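Local coordinates for protein PUF4 (Saccharomyces cerevisiae, PDB 3BWT), which binds mRNA through the Pumilio homology domain, the chain described here, which is built from eight helical repeats, at residues 13-18 / 45-50; 75-80 / 107-112; 205-210 / 245-250. All blocks are in the same frame, centred on the assembly; numbering follows the deposited sequence.

Contact 1 of 3, residues 13-18 / 45-50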
# COMPACT_ATOMS: atom_id res chain seq x y z
N GLY A 13 37.84 -12.16 16.38
CA GLY A 13 38.07 -11.33 17.55
C GLY A 13 38.08 -9.85 17.22
O GLY A 13 38.24 -9.02 18.10
N SER A 14 37.87 -9.53 15.95
CA SER A 14 37.89 -8.15 15.50
C SER A 14 36.82 -7.91 14.44
O SER A 14 36.82 -6.88 13.77
CB SER A 14 39.27 -7.79 14.96
OG SER A 14 40.28 -8.37 15.76
N ILE A 15 35.92 -8.87 14.30
CA ILE A 15 34.87 -8.82 13.29
C ILE A 15 33.98 -7.58 13.41
O ILE A 15 33.63 -6.95 12.41
CB ILE A 15 34.03 -10.12 13.26
CG1 ILE A 15 34.81 -11.23 12.54
CG2 ILE A 15 32.68 -9.87 12.59
CD1 ILE A 15 34.28 -12.62 12.75
N HIS A 16 33.62 -7.22 14.64
CA HIS A 16 32.73 -6.08 14.83
C HIS A 16 33.35 -4.81 14.28
O HIS A 16 32.65 -3.97 13.73
CB HIS A 16 32.39 -5.89 16.30
CG HIS A 16 31.68 -4.61 16.59
ND1 HIS A 16 32.34 -3.48 17.03
CD2 HIS A 16 30.38 -4.26 16.49
CE1 HIS A 16 31.47 -2.50 17.19
NE2 HIS A 16 30.27 -2.95 16.88
N SER A 17 34.66 -4.67 14.42
CA SER A 17 35.33 -3.46 13.97
C SER A 17 35.17 -3.29 12.45
O SER A 17 35.26 -2.18 11.94
CB SER A 17 36.80 -3.47 14.36
OG SER A 17 37.56 -4.20 13.42
N LEU A 18 34.94 -4.38 11.75
CA LEU A 18 34.76 -4.33 10.30
C LEU A 18 33.36 -3.88 9.93
O LEU A 18 33.11 -3.50 8.78
CB LEU A 18 35.00 -5.71 9.70
CG LEU A 18 36.39 -6.32 9.74
CD1 LEU A 18 36.38 -7.67 9.03
CD2 LEU A 18 37.41 -5.38 9.11
N GLU A 45 28.55 -14.66 16.61
CA GLU A 45 29.10 -14.51 17.96
C GLU A 45 29.66 -13.11 18.23
O GLU A 45 29.54 -12.60 19.34
CB GLU A 45 30.16 -15.58 18.24
CG GLU A 45 29.61 -16.97 18.27
CD GLU A 45 28.56 -17.20 19.35
OE1 GLU A 45 28.41 -16.33 20.24
OE2 GLU A 45 27.89 -18.26 19.31
N GLU A 46 30.27 -12.49 17.22
CA GLU A 46 30.90 -11.19 17.42
C GLU A 46 30.00 -9.98 17.17
O GLU A 46 30.38 -8.86 17.49
CB GLU A 46 32.19 -11.07 16.61
CG GLU A 46 33.28 -11.99 17.12
CD GLU A 46 34.65 -11.60 16.64
OE1 GLU A 46 35.02 -10.43 16.84
OE2 GLU A 46 35.35 -12.46 16.07
N THR A 47 28.80 -10.19 16.61
CA THR A 47 27.89 -9.08 16.36
C THR A 47 26.55 -9.19 17.07
O THR A 47 25.77 -8.24 17.07
CB THR A 47 27.62 -8.88 14.85
OG1 THR A 47 26.65 -9.83 14.41
CG2 THR A 47 28.88 -9.02 14.03
N LYS A 48 26.26 -10.32 17.70
CA LYS A 48 24.96 -10.49 18.35
C LYS A 48 24.64 -9.39 19.38
O LYS A 48 23.49 -8.95 19.50
CB LYS A 48 24.84 -11.88 18.97
CG LYS A 48 25.80 -12.15 20.10
CD LYS A 48 25.76 -13.62 20.51
CE LYS A 48 26.73 -13.90 21.65
NZ LYS A 48 26.56 -15.29 22.13
N ASP A 49 25.63 -8.95 20.12
CA ASP A 49 25.37 -7.98 21.17
C ASP A 49 25.07 -6.60 20.61
O ASP A 49 24.58 -5.72 21.32
CB ASP A 49 26.56 -7.93 22.12
CG ASP A 49 26.59 -9.10 23.05
OD1 ASP A 49 25.52 -9.40 23.64
OD2 ASP A 49 27.66 -9.72 23.20
N TYR A 50 25.35 -6.42 19.33
CA TYR A 50 25.23 -5.12 18.72
C TYR A 50 24.24 -5.13 17.55
O TYR A 50 24.29 -4.26 16.69
CB TYR A 50 26.61 -4.67 18.25
CG TYR A 50 27.64 -4.80 19.34
CD1 TYR A 50 27.73 -3.86 20.36
CD2 TYR A 50 28.51 -5.88 19.37
CE1 TYR A 50 28.66 -3.99 21.37
CE2 TYR A 50 29.46 -6.02 20.39
CZ TYR A 50 29.53 -5.07 21.38
OH TYR A 50 30.46 -5.18 22.39
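G13 begins the contact with its backbone N-H pointing at the carboxylate of E46. Its N lies 2.5 Å from E46 OE2 in a nearly straight bond (163°), and the oxygen is approached from above the carboxylate plane. Its positive phi would press any CB against the carbonyl oxygen of the preceding residue, which accounts for a glycine here. S14 keeps its side chain turned from the partner segment, while its carbonyl oxygen accepts from S17 OG in the next turn. I15 then offers the second grip: its N donates to E46 OE1 at 3.1 Å, again from above the carboxylate plane and more bent (140°). E46 arrives at this spot with CG anti to its own carbonyl carbon and an extended chain, so that OE2 takes the N-H of G13 and OE1 that of I15. These two N-H groups, one just ahead of the short helix 15-18 and one at its start, would probably favour the ionised acid. The I15 side chain crosses that of E46 at about a right angle, CD1 lying 3.5 Å from E46 OE2, and CG2 meets CG2 of T47 at 4.2 Å. T47 OG1 is bonded back to I43 O, leaving its methyl for this packing; L28 and A42 also border I15. At H16, CG is anti to the backbone N, which swings the imidazole to Y50. NE2 sits 4.0 Å above one face of the Y50 ring, toward the rim, and the two planes meet obliquely at 41°; D49 CB lies over the opposite face, also toward the rim. Together these contacts tie the start of Pumilio repeat 1 to the end of helix 37-47, where repeat 1 passes into repeat 2, in the all-helical Pumilio fold.

Contact 2 of 3, residues 75-80 / 107-112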
# COMPACT_ATOMS: atom_id res chain seq x y z
N GLN A 75 20.29 -19.50 16.13
CA GLN A 75 20.94 -18.20 16.13
C GLN A 75 19.94 -17.10 15.78
O GLN A 75 19.90 -16.05 16.42
CB GLN A 75 22.10 -18.20 15.16
CG GLN A 75 23.29 -18.99 15.64
CD GLN A 75 24.21 -19.39 14.51
OE1 GLN A 75 23.77 -19.62 13.38
NE2 GLN A 75 25.50 -19.48 14.80
N ARG A 76 19.13 -17.37 14.76
CA ARG A 76 18.13 -16.41 14.34
C ARG A 76 17.22 -16.02 15.49
O ARG A 76 16.87 -14.84 15.65
CB ARG A 76 17.30 -16.96 13.19
CG ARG A 76 16.44 -15.90 12.52
CD ARG A 76 15.79 -16.40 11.24
NE ARG A 76 14.85 -17.48 11.51
CZ ARG A 76 15.06 -18.75 11.18
NH1 ARG A 76 16.17 -19.09 10.54
NH2 ARG A 76 14.15 -19.67 11.49
N ILE A 77 16.84 -17.00 16.30
CA ILE A 77 15.95 -16.74 17.43
C ILE A 77 16.61 -15.84 18.47
O ILE A 77 15.93 -15.08 19.16
CB ILE A 77 15.45 -18.05 18.06
CG1 ILE A 77 14.66 -18.84 17.02
CG2 ILE A 77 14.56 -17.77 19.25
CD1 ILE A 77 14.41 -20.27 17.38
N VAL A 78 17.93 -15.92 18.58
CA VAL A 78 18.66 -15.09 19.52
C VAL A 78 18.71 -13.65 19.01
O VAL A 78 18.50 -12.70 19.77
CB VAL A 78 20.10 -15.60 19.76
CG1 VAL A 78 20.90 -14.59 20.60
CG2 VAL A 78 20.07 -16.96 20.44
N LEU A 79 18.98 -13.49 17.71
CA LEU A 79 18.98 -12.17 17.11
C LEU A 79 17.61 -11.53 17.27
O LEU A 79 17.51 -10.32 17.53
CB LEU A 79 19.38 -12.23 15.64
CG LEU A 79 20.81 -12.69 15.37
CD1 LEU A 79 21.23 -12.45 13.92
CD2 LEU A 79 21.78 -12.01 16.33
N THR A 80 16.56 -12.33 17.13
CA THR A 80 15.20 -11.81 17.28
C THR A 80 14.97 -11.38 18.73
O THR A 80 14.41 -10.31 18.97
CB THR A 80 14.10 -12.85 16.90
OG1 THR A 80 14.31 -13.37 15.58
CG2 THR A 80 12.71 -12.21 16.96
N ILE A 107 11.91 -15.70 9.29
CA ILE A 107 11.47 -16.53 10.41
C ILE A 107 10.69 -17.74 9.96
O ILE A 107 9.80 -17.65 9.11
CB ILE A 107 10.70 -15.73 11.48
CG1 ILE A 107 9.39 -15.17 10.92
CG2 ILE A 107 11.57 -14.62 12.05
CD1 ILE A 107 8.67 -14.26 11.88
N LYS A 108 11.03 -18.88 10.53
CA LYS A 108 10.40 -20.14 10.19
C LYS A 108 9.47 -20.61 11.31
O LYS A 108 8.37 -21.09 11.04
CB LYS A 108 11.47 -21.19 9.83
CG LYS A 108 12.25 -20.88 8.54
CD LYS A 108 13.40 -21.87 8.26
CE LYS A 108 14.58 -21.66 9.21
NZ LYS A 108 15.88 -22.26 8.75
N THR A 109 9.90 -20.47 12.56
CA THR A 109 9.15 -21.00 13.71
C THR A 109 7.97 -20.12 14.11
O THR A 109 7.84 -18.99 13.65
CB THR A 109 10.04 -21.19 14.98
OG1 THR A 109 10.38 -19.91 15.52
CG2 THR A 109 11.31 -21.96 14.66
N ASP A 110 7.12 -20.64 14.98
CA ASP A 110 5.96 -19.89 15.44
C ASP A 110 6.29 -19.15 16.72
O ASP A 110 5.63 -18.17 17.08
CB ASP A 110 4.76 -20.81 15.64
CG ASP A 110 4.19 -21.30 14.32
OD1 ASP A 110 4.56 -20.73 13.27
OD2 ASP A 110 3.35 -22.23 14.35
N GLU A 111 7.32 -19.62 17.41
CA GLU A 111 7.84 -18.91 18.57
C GLU A 111 8.43 -17.58 18.11
O GLU A 111 8.31 -16.55 18.79
CB GLU A 111 8.91 -19.76 19.26
CG GLU A 111 10.07 -18.97 19.83
CD GLU A 111 11.11 -19.86 20.48
OE1 GLU A 111 11.34 -20.98 19.95
OE2 GLU A 111 11.69 -19.44 21.51
N GLU A 112 9.07 -17.61 16.95
CA GLU A 112 9.64 -16.43 16.32
C GLU A 112 8.56 -15.44 15.95
O GLU A 112 8.78 -14.23 16.02
CB GLU A 112 10.40 -16.83 15.06
CG GLU A 112 11.84 -17.20 15.26
CD GLU A 112 12.46 -17.78 14.00
OE1 GLU A 112 12.00 -18.84 13.53
OE2 GLU A 112 13.41 -17.16 13.49
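R76 sets its CG anti to the backbone N (chi1 -168°) and then bends at chi3 (64°), while E112 holds CG anti to its carbonyl carbon and runs extended, so that guanidinium and carboxylate meet side-on across the two segments. NE donates to E112 OE2 at 2.5 Å and NH2 to E112 OE1 at 3.1 Å, each oxygen using its syn lone pair; the planes are 30° apart. The same carboxylate serves the start of helix 110-120. T109 is its N-cap and forms a capping box with E112: T109 OG1 accepts from E112 N, and T109 N donates to E112 OE1 at 2.8 Å on the anti lone pair. With K108 N and T109 OG1 also donating, OE1 takes four bonds, which fix the buried acid and probably keep it ionised. This polar cluster joins Pumilio repeat 2, through helix 73-83, to repeat 3. R76 NH2 has a further partner in T73 OG1. The K108 side chain crosses that of R76 at about a right angle, its CE 3.1 Å from R76 NH2. The next residue, I77, lays CG1 against E112 CG at 3.7 Å, and its CG2 approaches E111 OE2 at 4.0 Å.

Contact 3 of 3, residues 205-210 / 245-250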
# COMPACT_ATOMS: atom_id res chain seq x y z
N GLY A 205 -7.70 8.63 1.57
CA GLY A 205 -8.83 7.75 1.77
C GLY A 205 -9.46 7.31 0.47
O GLY A 205 -9.94 6.19 0.34
N ASN A 206 -9.47 8.19 -0.52
CA ASN A 206 -10.10 7.87 -1.78
C ASN A 206 -9.44 6.67 -2.45
O ASN A 206 -10.08 5.95 -3.21
CB ASN A 206 -10.11 9.07 -2.73
CG ASN A 206 -8.78 9.25 -3.43
OD1 ASN A 206 -8.61 8.82 -4.57
ND2 ASN A 206 -7.83 9.86 -2.75
N TYR A 207 -8.16 6.46 -2.17
CA TYR A 207 -7.48 5.30 -2.75
C TYR A 207 -7.89 3.99 -2.09
O TYR A 207 -7.97 2.96 -2.75
CB TYR A 207 -5.97 5.48 -2.71
CG TYR A 207 -5.47 6.52 -3.68
CD1 TYR A 207 -5.52 6.28 -5.05
CD2 TYR A 207 -4.96 7.73 -3.24
CE1 TYR A 207 -5.06 7.23 -5.96
CE2 TYR A 207 -4.50 8.68 -4.13
CZ TYR A 207 -4.56 8.43 -5.49
OH TYR A 207 -4.11 9.38 -6.38
N VAL A 208 -8.16 4.03 -0.79
CA VAL A 208 -8.68 2.86 -0.08
C VAL A 208 -10.06 2.47 -0.63
O VAL A 208 -10.34 1.30 -0.86
CB VAL A 208 -8.79 3.12 1.45
CG1 VAL A 208 -9.51 1.98 2.14
CG2 VAL A 208 -7.41 3.34 2.07
N VAL A 209 -10.92 3.45 -0.85
CA VAL A 209 -12.24 3.19 -1.38
C VAL A 209 -12.15 2.57 -2.77
O VAL A 209 -12.92 1.67 -3.12
CB VAL A 209 -13.08 4.48 -1.41
CG1 VAL A 209 -14.46 4.20 -1.98
CG2 VAL A 209 -13.19 5.06 -0.02
N GLN A 210 -11.20 3.04 -3.57
CA GLN A 210 -10.98 2.47 -4.90
C GLN A 210 -10.44 1.05 -4.80
O GLN A 210 -10.77 0.20 -5.62
CB GLN A 210 -9.97 3.30 -5.67
CG GLN A 210 -10.37 4.73 -5.97
CD GLN A 210 -9.37 5.38 -6.93
OE1 GLN A 210 -9.18 4.90 -8.04
NE2 GLN A 210 -8.72 6.44 -6.48
N GLY A 245 -12.85 12.97 -4.75
CA GLY A 245 -14.07 12.23 -4.97
C GLY A 245 -14.19 11.72 -6.39
O GLY A 245 -14.70 10.62 -6.62
N SER A 246 -13.71 12.52 -7.35
CA SER A 246 -13.78 12.17 -8.76
C SER A 246 -12.95 10.92 -9.10
O SER A 246 -13.19 10.26 -10.12
CB SER A 246 -13.34 13.35 -9.64
OG SER A 246 -11.93 13.54 -9.59
N ASN A 247 -11.96 10.62 -8.27
CA ASN A 247 -11.14 9.43 -8.47
C ASN A 247 -11.98 8.19 -8.30
O ASN A 247 -11.83 7.22 -9.02
CB ASN A 247 -10.00 9.37 -7.45
CG ASN A 247 -8.97 10.44 -7.68
OD1 ASN A 247 -8.18 10.73 -6.79
ND2 ASN A 247 -8.96 11.04 -8.87
N VAL A 248 -12.87 8.24 -7.32
CA VAL A 248 -13.79 7.15 -7.04
C VAL A 248 -14.86 7.05 -8.13
O VAL A 248 -15.14 5.96 -8.63
CB VAL A 248 -14.44 7.31 -5.65
CG1 VAL A 248 -15.41 6.18 -5.40
CG2 VAL A 248 -13.38 7.35 -4.57
N ILE A 249 -15.44 8.17 -8.52
CA ILE A 249 -16.46 8.13 -9.56
C ILE A 249 -15.90 7.45 -10.82
O ILE A 249 -16.52 6.53 -11.36
CB ILE A 249 -17.03 9.52 -9.88
CG1 ILE A 249 -17.71 10.11 -8.65
CG2 ILE A 249 -18.02 9.42 -11.01
CD1 ILE A 249 -19.04 9.48 -8.32
N GLU A 250 -14.73 7.91 -11.26
CA GLU A 250 -14.00 7.29 -12.38
C GLU A 250 -13.72 5.80 -12.17
O GLU A 250 -13.80 5.00 -13.10
CB GLU A 250 -12.67 7.99 -12.59
CG GLU A 250 -12.69 9.10 -13.63
CD GLU A 250 -11.39 9.16 -14.41
OE1 GLU A 250 -10.51 8.31 -14.17
OE2 GLU A 250 -11.26 10.06 -15.27
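This is side-by-side packing of two nearly parallel helices, one from Pumilio repeat 6 and one from repeat 7, with axes 8.9 Å apart at closest and 13° between their directions. The apolar contact is between V248 CG1 and V209 CG1, at 4.1 Å. V248 CG2 packs instead on N206, 3.8 Å from its backbone O and close to its CB. V196 and L199 of helix 196-200 and I228 of helix 224-232 also border V209. Beside this patch lies a polar strip. N206 folds its CG into the crowded position between backbone N and carbonyl carbon, and its ND2 bonds back to D202 O. Its OD1 stands over the centre of the Y207 ring, 3.8 Å above the plane, and receives a weak bond from Q210 NE2. Q210 runs extended beyond CG, bringing NE2 to 3.3 Å from N247 CB. An alanine here would remove the amide that packs on N247 and bonds weakly to N206, and would probably leave the N206 side chain less firmly held. The sequence placing of N206, Y207 and Q210 is consistent with the base-reading triplet of PUF repeats, in which relatives use Asn and Gln to contact uracil and Tyr to stack.

Overall arrangement
The contacts follow one another along the chain: contact 1 at the passage from repeat 1 into repeat 2, contact 2 between repeats 2 and 3, contact 3 between 6 and 7. Contacts 1 and 2 are neighbours, with centres 20 Å apart, and touch where K48 CB packs on L79 CD2 at 4.0 Å. Contact 3 lies on the opposite side of the chain's centre, its centre 51 Å from contact 1 and 41 Å from contact 2, and the nearest atoms of contacts 2 and 3 are about 26 Å apart. The first two use a glutamate carboxylate at a helix start, whereas contact 3 packs helices that, as in other PUF proteins, probably face the RNA.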